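Local coordinates for protein 361aa long hypothetical D-aminopeptidase (PDB 2DRH) that is of unknown function but probably acts as an aminopeptidase, at residues A[39-44]-A[334-339]; A[61-66]-A[117-122]; A[174-179]-A[206-211]; A[248-253]-A[301-306]. All blocks are in the same frame, centred on the assembly; numbering follows the deposited sequence.

Interaction 1 of 4, residues A[39-44]-A[334-339]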
loop_
_atom_site.group_PDB
_atom_site.type_symbol
_atom_site.label_atom_id
_atom_site.label_comp_id
_atom_site.label_asym_id
_atom_site.label_seq_id
_atom_site.Cartn_x
_atom_site.Cartn_y
_atom_site.Cartn_z
ATOM N N GLY A 39 41.314 -11.105 12.414
ATOM C CA GLY A 39 41.171 -11.745 13.706
ATOM C C GLY A 39 40.010 -11.287 14.561
ATOM O O GLY A 39 39.025 -10.729 14.075
ATOM N N LYS A 40 40.143 -11.548 15.855
ATOM C CA LYS A 40 39.150 -11.206 16.864
ATOM C C LYS A 40 38.459 -9.874 16.597
ATOM O O LYS A 40 39.078 -8.920 16.129
ATOM C CB LYS A 40 39.841 -11.166 18.228
ATOM C CG LYS A 40 39.231 -12.056 19.295
ATOM C CD LYS A 40 38.164 -11.322 20.077
ATOM C CE LYS A 40 37.793 -12.076 21.348
ATOM N NZ LYS A 40 36.892 -11.258 22.211
ATOM N N LEU A 41 37.168 -9.807 16.898
ATOM C CA LEU A 41 36.424 -8.573 16.700
ATOM C C LEU A 41 36.705 -7.586 17.825
ATOM O O LEU A 41 36.607 -7.928 19.000
ATOM C CB LEU A 41 34.918 -8.847 16.648
ATOM C CG LEU A 41 34.029 -7.598 16.696
ATOM C CD1 LEU A 41 34.227 -6.770 15.430
ATOM C CD2 LEU A 41 32.573 -8.014 16.840
ATOM N N ILE A 42 37.082 -6.369 17.456
ATOM C CA ILE A 42 37.324 -5.313 18.427
ATOM C C ILE A 42 36.328 -4.243 18.012
ATOM O O ILE A 42 36.646 -3.373 17.199
ATOM C CB ILE A 42 38.766 -4.747 18.340
ATOM C CG1 ILE A 42 39.783 -5.838 18.685
ATOM C CG2 ILE A 42 38.920 -3.573 19.310
ATOM C CD1 ILE A 42 41.226 -5.382 18.610
ATOM N N PRO A 43 35.095 -4.315 18.552
ATOM C CA PRO A 43 34.001 -3.379 18.263
ATOM C C PRO A 43 34.401 -1.912 18.258
ATOM O O PRO A 43 34.812 -1.361 19.279
ATOM C CB PRO A 43 32.964 -3.710 19.342
ATOM C CG PRO A 43 33.786 -4.310 20.452
ATOM C CD PRO A 43 34.745 -5.179 19.693
ATOM N N GLY A 44 34.274 -1.285 17.090
ATOM C CA GLY A 44 34.636 0.111 16.952
ATOM C C GLY A 44 35.973 0.264 16.263
ATOM O O GLY A 44 36.308 1.338 15.761
ATOM N N ASP A 334 38.074 -13.291 4.740
ATOM C CA ASP A 334 38.008 -13.511 6.175
ATOM C C ASP A 334 37.581 -12.197 6.811
ATOM O O ASP A 334 37.744 -11.132 6.214
ATOM C CB ASP A 334 39.375 -13.917 6.718
ATOM C CG ASP A 334 40.383 -12.793 6.640
ATOM O OD1 ASP A 334 40.681 -12.333 5.520
ATOM O OD2 ASP A 334 40.874 -12.363 7.701
ATOM N N GLY A 335 37.039 -12.269 8.019
ATOM C CA GLY A 335 36.601 -11.057 8.683
ATOM C C GLY A 335 36.674 -11.149 10.191
ATOM O O GLY A 335 37.453 -11.928 10.737
ATOM N N ARG A 336 35.854 -10.351 10.862
ATOM C CA ARG A 336 35.827 -10.324 12.318
ATOM C C ARG A 336 35.698 -11.718 12.906
ATOM O O ARG A 336 35.001 -12.570 12.359
ATOM C CB ARG A 336 34.685 -9.421 12.806
ATOM C CG ARG A 336 33.277 -9.876 12.437
ATOM C CD ARG A 336 32.642 -10.665 13.575
ATOM N NE ARG A 336 31.184 -10.713 13.468
ATOM C CZ ARG A 336 30.384 -11.228 14.399
ATOM N NH1 ARG A 336 30.902 -11.742 15.512
ATOM N NH2 ARG A 336 29.066 -11.225 14.220
ATOM N N ASP A 337 36.380 -11.942 14.024
ATOM C CA ASP A 337 36.381 -13.236 14.701
ATOM C C ASP A 337 36.783 -14.377 13.776
ATOM O O ASP A 337 36.279 -15.493 13.897
ATOM C CB ASP A 337 35.013 -13.537 15.316
ATOM C CG ASP A 337 34.673 -12.600 16.453
ATOM O OD1 ASP A 337 35.599 -12.227 17.209
ATOM O OD2 ASP A 337 33.485 -12.247 16.599
ATOM N N ASN A 338 37.693 -14.089 12.853
ATOM C CA ASN A 338 38.173 -15.091 11.915
ATOM C C ASN A 338 37.064 -15.755 11.102
ATOM O O ASN A 338 37.253 -16.847 10.556
ATOM C CB ASN A 338 38.978 -16.159 12.657
ATOM C CG ASN A 338 40.206 -15.589 13.336
ATOM O OD1 ASN A 338 41.046 -14.956 12.692
ATOM N ND2 ASN A 338 40.318 -15.808 14.644
ATOM N N HIS A 339 35.904 -15.108 11.031
ATOM C CA HIS A 339 34.800 -15.639 10.244
ATOM C C HIS A 339 35.252 -15.628 8.780
ATOM O O HIS A 339 35.971 -14.718 8.358
ATOM C CB HIS A 339 33.564 -14.751 10.409
ATOM C CG HIS A 339 32.835 -14.958 11.700
ATOM N ND1 HIS A 339 31.800 -14.143 12.108
ATOM C CD2 HIS A 339 32.962 -15.911 12.655
ATOM C CE1 HIS A 339 31.319 -14.587 13.256
ATOM N NE2 HIS A 339 32.006 -15.658 13.610
#
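The carboxylate of Asp-337 carries this loop-to-loop contact. Lys-40 runs alongside Asp-337, pointing the same way, but its ammonium stops short of the carboxylate, near enough only for a long-range attraction. Leu-41 and Arg-336 cross obliquely, the CD1 methyl of Leu-41 resting 3.8 Å from CB of Arg-336. Asp-337 has CG beside its own backbone N and anti to the carbonyl carbon (chi1 -67°). Its OD1 receives the N-H of Leu-41 at 2.9 Å, a fairly straight bond (156°) that arrives from well above the carboxylate plane. OD2 turns the other way and offers its anti lone pair to NH1 of Arg-336 at 2.8 Å. This salt bridge lies in the guanidinium plane, while CE1 of His-339 sits 3.6 Å above one face of the same group; together they fix how the guanidinium is turned. The backbone adds a weak bond from Asp-337 N to Gly-39 O at 2.9 Å, and OD1 of Asn-338 comes to 3.4 Å from CA of Gly-39. Gly-39 adopts backbone angles that crowd any CB against the preceding carbonyl. An alanine in place of Asp-337 would lose both carboxylate bonds, and would probably loosen Leu-41 and let the Arg-336 guanidinium swing. Arg-336 NE also bonds Ser-139 O, and NH2 bonds Val-124 O of the second subunit. The contact thus ties the loop joining strands 28-36 and 48-56 to the turn between the short strands 333-334 and 340-341, where Leu-41 and Arg-336 also meet the second subunit.

Interaction 2 of 4, residues A[61-66]-A[117-122]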
loop_
_atom_site.group_PDB
_atom_site.type_symbol
_atom_site.label_atom_id
_atom_site.label_comp_id
_atom_site.label_asym_id
_atom_site.label_seq_id
_atom_site.Cartn_x
_atom_site.Cartn_y
_atom_site.Cartn_z
ATOM N N ASN A 61 22.897 16.744 -13.393
ATOM C CA ASN A 61 22.418 17.036 -12.046
ATOM C C ASN A 61 21.108 16.274 -11.813
ATOM O O ASN A 61 20.066 16.632 -12.357
ATOM C CB ASN A 61 22.179 18.544 -11.877
ATOM C CG ASN A 61 21.880 18.931 -10.433
ATOM O OD1 ASN A 61 21.023 18.330 -9.776
ATOM N ND2 ASN A 61 22.582 19.941 -9.937
ATOM N N ILE A 62 21.174 15.229 -10.994
ATOM C CA ILE A 62 20.009 14.393 -10.706
ATOM C C ILE A 62 18.881 15.119 -9.970
ATOM O O ILE A 62 17.710 14.807 -10.164
ATOM C CB ILE A 62 20.440 13.143 -9.915
ATOM C CG1 ILE A 62 21.637 12.497 -10.616
ATOM C CG2 ILE A 62 19.297 12.142 -9.850
ATOM C CD1 ILE A 62 22.306 11.408 -9.824
ATOM N N TYR A 63 19.228 16.092 -9.139
ATOM C CA TYR A 63 18.218 16.853 -8.405
ATOM C C TYR A 63 17.416 17.812 -9.301
ATOM O O TYR A 63 16.184 17.909 -9.195
ATOM C CB TYR A 63 18.888 17.659 -7.294
ATOM C CG TYR A 63 17.926 18.454 -6.447
ATOM C CD1 TYR A 63 17.104 17.822 -5.507
ATOM C CD2 TYR A 63 17.845 19.837 -6.569
ATOM C CE1 TYR A 63 16.230 18.557 -4.707
ATOM C CE2 TYR A 63 16.974 20.582 -5.771
ATOM C CZ TYR A 63 16.171 19.932 -4.839
ATOM O OH TYR A 63 15.340 20.672 -4.028
ATOM N N LYS A 64 18.118 18.537 -10.172
ATOM C CA LYS A 64 17.461 19.482 -11.069
ATOM C C LYS A 64 16.812 18.742 -12.228
ATOM O O LYS A 64 15.820 19.204 -12.790
ATOM C CB LYS A 64 18.470 20.521 -11.577
ATOM C CG LYS A 64 19.025 21.395 -10.463
ATOM C CD LYS A 64 17.918 22.207 -9.802
ATOM C CE LYS A 64 18.408 22.904 -8.537
ATOM N NZ LYS A 64 19.629 23.725 -8.775
ATOM N N GLU A 65 17.379 17.596 -12.588
ATOM C CA GLU A 65 16.816 16.780 -13.654
ATOM C C GLU A 65 16.572 15.392 -13.095
ATOM O O GLU A 65 17.442 14.519 -13.130
ATOM C CB GLU A 65 17.749 16.733 -14.870
ATOM C CG GLU A 65 17.820 18.072 -15.578
ATOM C CD GLU A 65 18.413 17.981 -16.964
ATOM O OE1 GLU A 65 19.592 17.581 -17.078
ATOM O OE2 GLU A 65 17.691 18.315 -17.934
ATOM N N LYS A 66 15.365 15.213 -12.571
ATOM C CA LYS A 66 14.940 13.962 -11.947
ATOM C C LYS A 66 14.525 12.882 -12.951
ATOM O O LYS A 66 14.228 13.170 -14.118
ATOM C CB LYS A 66 13.765 14.257 -11.011
ATOM C CG LYS A 66 14.056 15.282 -9.923
ATOM C CD LYS A 66 12.796 16.066 -9.584
ATOM C CE LYS A 66 12.787 16.591 -8.161
ATOM N NZ LYS A 66 13.993 17.387 -7.790
ATOM N N GLU A 117 26.559 20.794 -2.415
ATOM C CA GLU A 117 27.660 21.391 -3.155
ATOM C C GLU A 117 27.204 21.704 -4.572
ATOM O O GLU A 117 27.494 22.770 -5.107
ATOM C CB GLU A 117 28.854 20.434 -3.215
ATOM C CG GLU A 117 29.783 20.524 -2.031
ATOM C CD GLU A 117 30.373 21.910 -1.872
ATOM O OE1 GLU A 117 30.955 22.427 -2.855
ATOM O OE2 GLU A 117 30.257 22.481 -0.764
ATOM N N GLU A 118 26.472 20.763 -5.163
ATOM C CA GLU A 118 25.977 20.893 -6.528
ATOM C C GLU A 118 24.719 21.738 -6.670
ATOM O O GLU A 118 24.324 22.074 -7.783
ATOM C CB GLU A 118 25.708 19.502 -7.105
ATOM C CG GLU A 118 26.930 18.594 -7.137
ATOM C CD GLU A 118 27.987 19.077 -8.111
ATOM O OE1 GLU A 118 28.554 20.167 -7.894
ATOM O OE2 GLU A 118 28.248 18.367 -9.102
ATOM N N ASN A 119 24.091 22.080 -5.548
ATOM C CA ASN A 119 22.862 22.873 -5.574
ATOM C C ASN A 119 22.798 23.818 -4.379
ATOM O O ASN A 119 22.398 23.418 -3.285
ATOM C CB ASN A 119 21.651 21.941 -5.540
ATOM C CG ASN A 119 21.669 20.916 -6.654
ATOM O OD1 ASN A 119 21.200 21.174 -7.754
ATOM N ND2 ASN A 119 22.218 19.745 -6.371
ATOM N N GLU A 120 23.175 25.075 -4.593
ATOM C CA GLU A 120 23.171 26.068 -3.525
ATOM C C GLU A 120 21.803 26.678 -3.251
ATOM O O GLU A 120 21.648 27.450 -2.302
ATOM C CB GLU A 120 24.149 27.197 -3.850
ATOM C CG GLU A 120 25.600 26.787 -3.882
ATOM C CD GLU A 120 26.482 27.887 -4.425
ATOM O OE1 GLU A 120 26.240 28.314 -5.578
ATOM O OE2 GLU A 120 27.408 28.325 -3.705
ATOM N N ASP A 121 20.816 26.351 -4.081
ATOM C CA ASP A 121 19.479 26.891 -3.889
ATOM C C ASP A 121 18.661 26.055 -2.903
ATOM O O ASP A 121 17.644 26.508 -2.385
ATOM C CB ASP A 121 18.758 27.015 -5.238
ATOM C CG ASP A 121 18.799 25.735 -6.046
ATOM O OD1 ASP A 121 19.819 25.022 -5.992
ATOM O OD2 ASP A 121 17.814 25.448 -6.758
ATOM N N ILE A 122 19.116 24.839 -2.636
ATOM C CA ILE A 122 18.424 23.958 -1.699
ATOM C C ILE A 122 18.494 24.554 -0.292
ATOM O O ILE A 122 19.567 24.917 0.177
ATOM C CB ILE A 122 19.062 22.548 -1.699
ATOM C CG1 ILE A 122 18.811 21.870 -3.050
ATOM C CG2 ILE A 122 18.504 21.708 -0.554
ATOM C CD1 ILE A 122 19.378 20.457 -3.161
#
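OD1 of Asn-119 is gripped by two donors from the facing segment. ND2 of Asn-61 reaches it tip to tip at 2.9 Å, from above the carbonyl plane and with the two amides steeply turned against each other (72°). NZ of Lys-64 comes in the plane, on a lone pair, at 3.2 Å. The other end of the amide, ND2, bonds Ile-115 O in the last turns of helix 104-118, so the flip of Asn-119 is settled. Lys-64, bent at chi2 and chi4, carries its ammonium on to OD1 of Asp-121 in a salt bridge of 3.1 Å; the other carboxylate oxygen of Asp-121 is held by Tyr-293 OH. Within 61-66, OD1 of Asn-61 accepts the backbone N-H of Lys-64 at 2.9 Å, an Asx motif that steadies the turn leading into strand 65-73. Beside this polar cluster lies an apolar one: CD1 of Ile-122 sits over a face of the Tyr-63 ring, 3.6 Å from its centroid and only 15° off the normal, a CH-pi contact. The opposite face has NZ of Lys-66 near its rim, and Tyr-63 OH bonds Ser-128 O. With a carboxylate and an amide oxygen both turned to it, the Lys-64 ammonium is likely to stay protonated, and its charge would further polarise the Asn-119 carbonyl, so the loop after the helix is held to 61-66 by two bonds on one amide oxygen and one salt bridge.

Interaction 3 of 4, residues A[174-179]-A[206-211]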
loop_
_atom_site.group_PDB
_atom_site.type_symbol
_atom_site.label_atom_id
_atom_site.label_comp_id
_atom_site.label_asym_id
_atom_site.label_seq_id
_atom_site.Cartn_x
_atom_site.Cartn_y
_atom_site.Cartn_z
ATOM N N THR A 174 31.568 -5.408 -0.311
ATOM C CA THR A 174 32.785 -5.831 0.376
ATOM C C THR A 174 32.653 -6.949 1.420
ATOM O O THR A 174 33.276 -7.995 1.270
ATOM C CB THR A 174 33.494 -4.615 1.018
ATOM O OG1 THR A 174 33.853 -3.681 -0.015
ATOM C CG2 THR A 174 34.756 -5.052 1.756
ATOM N N GLY A 175 31.849 -6.751 2.464
ATOM C CA GLY A 175 31.735 -7.788 3.481
ATOM C C GLY A 175 30.437 -8.575 3.558
ATOM O O GLY A 175 30.108 -9.109 4.621
ATOM N N MET A 176 29.710 -8.670 2.446
ATOM C CA MET A 176 28.433 -9.389 2.403
ATOM C C MET A 176 28.539 -10.910 2.218
ATOM O O MET A 176 29.546 -11.429 1.728
ATOM C CB MET A 176 27.552 -8.815 1.290
ATOM C CG MET A 176 27.206 -7.335 1.454
ATOM S SD MET A 176 26.281 -6.943 2.970
ATOM C CE MET A 176 26.905 -5.308 3.341
ATOM N N SER A 177 27.479 -11.609 2.613
ATOM C CA SER A 177 27.399 -13.063 2.516
ATOM C C SER A 177 26.130 -13.465 1.772
ATOM O O SER A 177 25.070 -12.895 2.004
ATOM C CB SER A 177 27.354 -13.691 3.916
ATOM O OG SER A 177 28.473 -13.312 4.685
ATOM N N ALA A 178 26.238 -14.455 0.890
ATOM C CA ALA A 178 25.087 -14.942 0.133
ATOM C C ALA A 178 25.160 -16.462 0.018
ATOM O O ALA A 178 26.142 -17.004 -0.499
ATOM C CB ALA A 178 25.064 -14.313 -1.255
ATOM N N PHE A 179 24.129 -17.146 0.512
ATOM C CA PHE A 179 24.084 -18.606 0.463
ATOM C C PHE A 179 25.290 -19.202 1.178
ATOM O O PHE A 179 25.748 -20.293 0.848
ATOM C CB PHE A 179 24.060 -19.080 -0.995
ATOM C CG PHE A 179 22.850 -18.628 -1.752
ATOM C CD1 PHE A 179 21.600 -19.191 -1.492
ATOM C CD2 PHE A 179 22.946 -17.613 -2.700
ATOM C CE1 PHE A 179 20.464 -18.747 -2.166
ATOM C CE2 PHE A 179 21.816 -17.162 -3.377
ATOM C CZ PHE A 179 20.574 -17.729 -3.110
ATOM N N LEU A 206 22.960 -6.198 -4.667
ATOM C CA LEU A 206 23.838 -6.272 -3.506
ATOM C C LEU A 206 23.252 -7.482 -2.804
ATOM O O LEU A 206 22.221 -7.376 -2.147
ATOM C CB LEU A 206 23.693 -5.016 -2.634
ATOM C CG LEU A 206 24.455 -5.006 -1.301
ATOM C CD1 LEU A 206 25.935 -5.202 -1.559
ATOM C CD2 LEU A 206 24.206 -3.698 -0.560
ATOM N N SER A 207 23.890 -8.635 -2.980
ATOM C CA SER A 207 23.397 -9.878 -2.404
ATOM C C SER A 207 23.941 -10.146 -1.017
ATOM O O SER A 207 25.144 -10.060 -0.784
ATOM C CB SER A 207 23.749 -11.052 -3.320
ATOM O OG SER A 207 25.155 -11.222 -3.399
ATOM N N ASN A 208 23.049 -10.500 -0.102
ATOM C CA ASN A 208 23.453 -10.778 1.269
ATOM C C ASN A 208 22.391 -11.637 1.939
ATOM O O ASN A 208 22.007 -11.386 3.083
ATOM C CB ASN A 208 23.628 -9.459 2.032
ATOM C CG ASN A 208 24.172 -9.662 3.435
ATOM O OD1 ASN A 208 25.272 -10.192 3.619
ATOM N ND2 ASN A 208 23.400 -9.246 4.432
ATOM N N PHE A 209 21.933 -12.663 1.227
ATOM C CA PHE A 209 20.878 -13.542 1.730
ATOM C C PHE A 209 21.098 -15.014 1.415
ATOM O O PHE A 209 22.090 -15.405 0.793
ATOM C CB PHE A 209 19.540 -13.157 1.099
ATOM C CG PHE A 209 19.451 -13.507 -0.371
ATOM C CD1 PHE A 209 20.064 -12.701 -1.334
ATOM C CD2 PHE A 209 18.810 -14.670 -0.786
ATOM C CE1 PHE A 209 20.039 -13.056 -2.699
ATOM C CE2 PHE A 209 18.778 -15.035 -2.146
ATOM C CZ PHE A 209 19.394 -14.225 -3.099
ATOM N N GLY A 210 20.136 -15.819 1.856
ATOM C CA GLY A 210 20.138 -17.241 1.575
ATOM C C GLY A 210 20.920 -18.219 2.414
ATOM O O GLY A 210 21.994 -17.909 2.935
ATOM N N ARG A 211 20.342 -19.412 2.542
ATOM C CA ARG A 211 20.952 -20.527 3.261
ATOM C C ARG A 211 21.767 -21.241 2.190
ATOM O O ARG A 211 21.446 -21.148 1.002
ATOM C CB ARG A 211 19.882 -21.488 3.788
ATOM C CG ARG A 211 19.213 -21.094 5.087
ATOM C CD ARG A 211 17.929 -21.898 5.247
ATOM N NE ARG A 211 17.572 -22.151 6.640
ATOM C CZ ARG A 211 18.234 -22.981 7.441
ATOM N NH1 ARG A 211 19.295 -23.639 6.991
ATOM N NH2 ARG A 211 17.826 -23.166 8.689
#
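The two backbones run roughly the same way, 38° apart, as a short strand at the start of a tight beta hairpin (177-178 pairing with 181-182) meets the end of strand 198-207, where that strand leaves the large mixed sheet. Ala-178 lies across from Asn-208, and Phe-179 from Gly-210. A backbone bond runs from Phe-179 N to Phe-209 O at 2.7 Å, lying in the carbonyl plane. A side chain supplies the next link: Asn-208, its CG anti to the backbone N, brings OD1 to Ser-177 N at 2.8 Å, almost perfectly straight (178°) and again in the carbonyl plane. The Met-176 side chain crosses that of Asn-208 at about a right angle, with SD 3.5 Å from CG of Asn-208, and its own CG touches CD1 of Leu-206. Further along, the side chains of Phe-179 and Phe-209 lie side by side, their ring planes 67° apart, neither stacked nor edge-to-face, with CZ of the first 3.4 Å from CE2 of the second. From helix 309-328, Leu-327 touches Phe-179 and Ile-323 touches Phe-209. Gly-210 has to be glycine on two counts: its backbone angles crowd a CB against the preceding carbonyl, and such a CB would strike CD1 of Phe-179. That same CD1 meets Arg-211 O at the ring edge, 3.2 Å away and in the ring plane.

Interaction 4 of 4, residues A[248-253]-A[301-306]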
loop_
_atom_site.group_PDB
_atom_site.type_symbol
_atom_site.label_atom_id
_atom_site.label_comp_id
_atom_site.label_asym_id
_atom_site.label_seq_id
_atom_site.Cartn_x
_atom_site.Cartn_y
_atom_site.Cartn_z
ATOM N N ALA A 248 13.446 2.404 -21.298
ATOM C CA ALA A 248 12.087 2.333 -21.811
ATOM C C ALA A 248 11.233 3.390 -21.111
ATOM O O ALA A 248 11.327 3.566 -19.897
ATOM C CB ALA A 248 11.504 0.940 -21.567
ATOM N N PRO A 249 10.406 4.125 -21.872
ATOM C CA PRO A 249 9.552 5.157 -21.273
ATOM C C PRO A 249 8.448 4.516 -20.431
ATOM O O PRO A 249 7.645 3.734 -20.938
ATOM C CB PRO A 249 9.008 5.902 -22.489
ATOM C CG PRO A 249 8.919 4.823 -23.522
ATOM C CD PRO A 249 10.241 4.097 -23.336
ATOM N N LEU A 250 8.421 4.851 -19.145
ATOM C CA LEU A 250 7.434 4.292 -18.212
ATOM C C LEU A 250 7.088 5.279 -17.102
ATOM O O LEU A 250 7.961 5.970 -16.584
ATOM C CB LEU A 250 7.985 3.023 -17.573
ATOM C CG LEU A 250 8.429 1.858 -18.458
ATOM C CD1 LEU A 250 9.333 0.929 -17.641
ATOM C CD2 LEU A 250 7.225 1.111 -18.996
ATOM N N THR A 251 5.812 5.335 -16.737
ATOM C CA THR A 251 5.360 6.228 -15.680
ATOM C C THR A 251 5.755 5.636 -14.322
ATOM O O THR A 251 6.251 4.509 -14.251
ATOM C CB THR A 251 3.840 6.391 -15.719
ATOM O OG1 THR A 251 3.214 5.162 -15.312
ATOM C CG2 THR A 251 3.380 6.744 -17.151
ATOM N N GLY A 252 5.551 6.403 -13.257
ATOM C CA GLY A 252 5.883 5.931 -11.923
ATOM C C GLY A 252 5.176 4.624 -11.603
ATOM O O GLY A 252 5.803 3.666 -11.155
ATOM N N ARG A 253 3.874 4.580 -11.856
ATOM C CA ARG A 253 3.080 3.385 -11.593
ATOM C C ARG A 253 3.681 2.161 -12.260
ATOM O O ARG A 253 3.805 1.100 -11.642
ATOM C CB ARG A 253 1.644 3.579 -12.090
ATOM C CG ARG A 253 0.776 2.326 -11.978
ATOM C CD ARG A 253 -0.567 2.563 -12.631
ATOM N NE ARG A 253 -0.381 3.016 -14.007
ATOM C CZ ARG A 253 -0.035 2.219 -15.009
ATOM N NH1 ARG A 253 0.153 0.923 -14.790
ATOM N NH2 ARG A 253 0.129 2.716 -16.227
ATOM N N LYS A 301 6.449 10.383 -21.908
ATOM C CA LYS A 301 6.473 9.322 -22.910
ATOM C C LYS A 301 6.272 8.045 -22.108
ATOM O O LYS A 301 6.881 7.882 -21.052
ATOM C CB LYS A 301 7.825 9.260 -23.624
ATOM C CG LYS A 301 8.145 10.466 -24.504
ATOM C CD LYS A 301 9.544 10.348 -25.108
ATOM C CE LYS A 301 10.599 10.207 -24.014
ATOM N NZ LYS A 301 11.993 10.137 -24.537
ATOM N N ALA A 302 5.429 7.146 -22.604
ATOM C CA ALA A 302 5.170 5.903 -21.894
ATOM C C ALA A 302 4.584 4.806 -22.772
ATOM O O ALA A 302 3.699 5.046 -23.595
ATOM C CB ALA A 302 4.237 6.170 -20.717
ATOM N N LEU A 303 5.086 3.595 -22.579
ATOM C CA LEU A 303 4.610 2.437 -23.315
ATOM C C LEU A 303 3.289 1.975 -22.722
ATOM O O LEU A 303 3.103 2.008 -21.504
ATOM C CB LEU A 303 5.617 1.290 -23.211
ATOM C CG LEU A 303 6.996 1.494 -23.843
ATOM C CD1 LEU A 303 7.950 0.436 -23.332
ATOM C CD2 LEU A 303 6.880 1.437 -25.360
ATOM N N PRO A 304 2.346 1.549 -23.573
ATOM C CA PRO A 304 1.059 1.081 -23.056
ATOM C C PRO A 304 1.310 -0.221 -22.306
ATOM O O PRO A 304 2.060 -1.074 -22.778
ATOM C CB PRO A 304 0.235 0.872 -24.324
ATOM C CG PRO A 304 1.281 0.488 -25.332
ATOM C CD PRO A 304 2.377 1.481 -25.045
ATOM N N ASP A 305 0.693 -0.374 -21.140
ATOM C CA ASP A 305 0.885 -1.574 -20.334
ATOM C C ASP A 305 0.735 -2.890 -21.081
ATOM O O ASP A 305 1.374 -3.878 -20.741
ATOM C CB ASP A 305 -0.065 -1.548 -19.133
ATOM C CG ASP A 305 0.350 -0.527 -18.104
ATOM O OD1 ASP A 305 1.406 -0.723 -17.474
ATOM O OD2 ASP A 305 -0.364 0.482 -17.932
ATOM N N SER A 306 -0.095 -2.900 -22.115
ATOM C CA SER A 306 -0.326 -4.118 -22.887
ATOM C C SER A 306 0.904 -4.618 -23.647
ATOM O O SER A 306 0.926 -5.764 -24.104
ATOM C CB SER A 306 -1.466 -3.899 -23.884
ATOM O OG SER A 306 -1.067 -3.003 -24.907
#
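Leu-303 can be walked outward from the backbone, starting beside Pro-249. Its CB lies 3.9 Å from Pro-249 O. The next atom, CG, anti to the carbonyl carbon (chi1 -65°), meets CG of the proline ring at 3.9 Å. The tip CD1 ends 4.0 Å from CB of Ala-248, with CD2 of Leu-250 a little farther off. The Leu-303 backbone N bonds Pro-249 O at 3.0 Å, fairly straight (160°) but from above the carbonyl plane, and beside this bond the two side chains cross obliquely. Next along the chain, CG2 of Thr-251 touches CB of Ala-302. Farther on, Arg-253 and Asp-305 meet tip to tip: NH2 donates to the syn lone pair of OD2 at 2.9 Å, while NH1 adds two weak bonds, one to each carboxylate oxygen. Asp-305 OD1 is also held by Arg-257, and NH1 of Arg-253 bonds Glu-88 O of the third subunit. An alanine at Arg-253 would remove this salt bridge and the bond across the interface, and would probably leave Asp-305 less firmly held and weaken the tie to the third subunit. Ala-302 pairs antiparallel with a strand of that same third subunit, so the sheet continues between chains. At the helix start, Thr-251 is the N-cap of helix 252-268; its OG1 caps a backbone N in the first turn and its own N bonds Gln-254 OE1, consistent with a capping box.

Interaction 1 encloses the rest: its segments lie toward the two ends of the chain, and interactions 2, 3 and 4 follow one another in series between them. Interactions 1 and 3 are neighbours, their centres about 18 Å apart, while interaction 4 lies on the opposite side of the chain's centre from interaction 1, about 48 Å between centres. Interactions 2 and 3 both reach the large mixed sheet, through strands 65-73 and 198-207, with centres about 34 Å apart. Interaction 3 is the inner one, touched by no other chain. The other three are peripheral and meet neighbours: 1 and 2 the second subunit, 4 the third and fourth, so three of the four contacts also lie at subunit interfaces of the four-chain assembly.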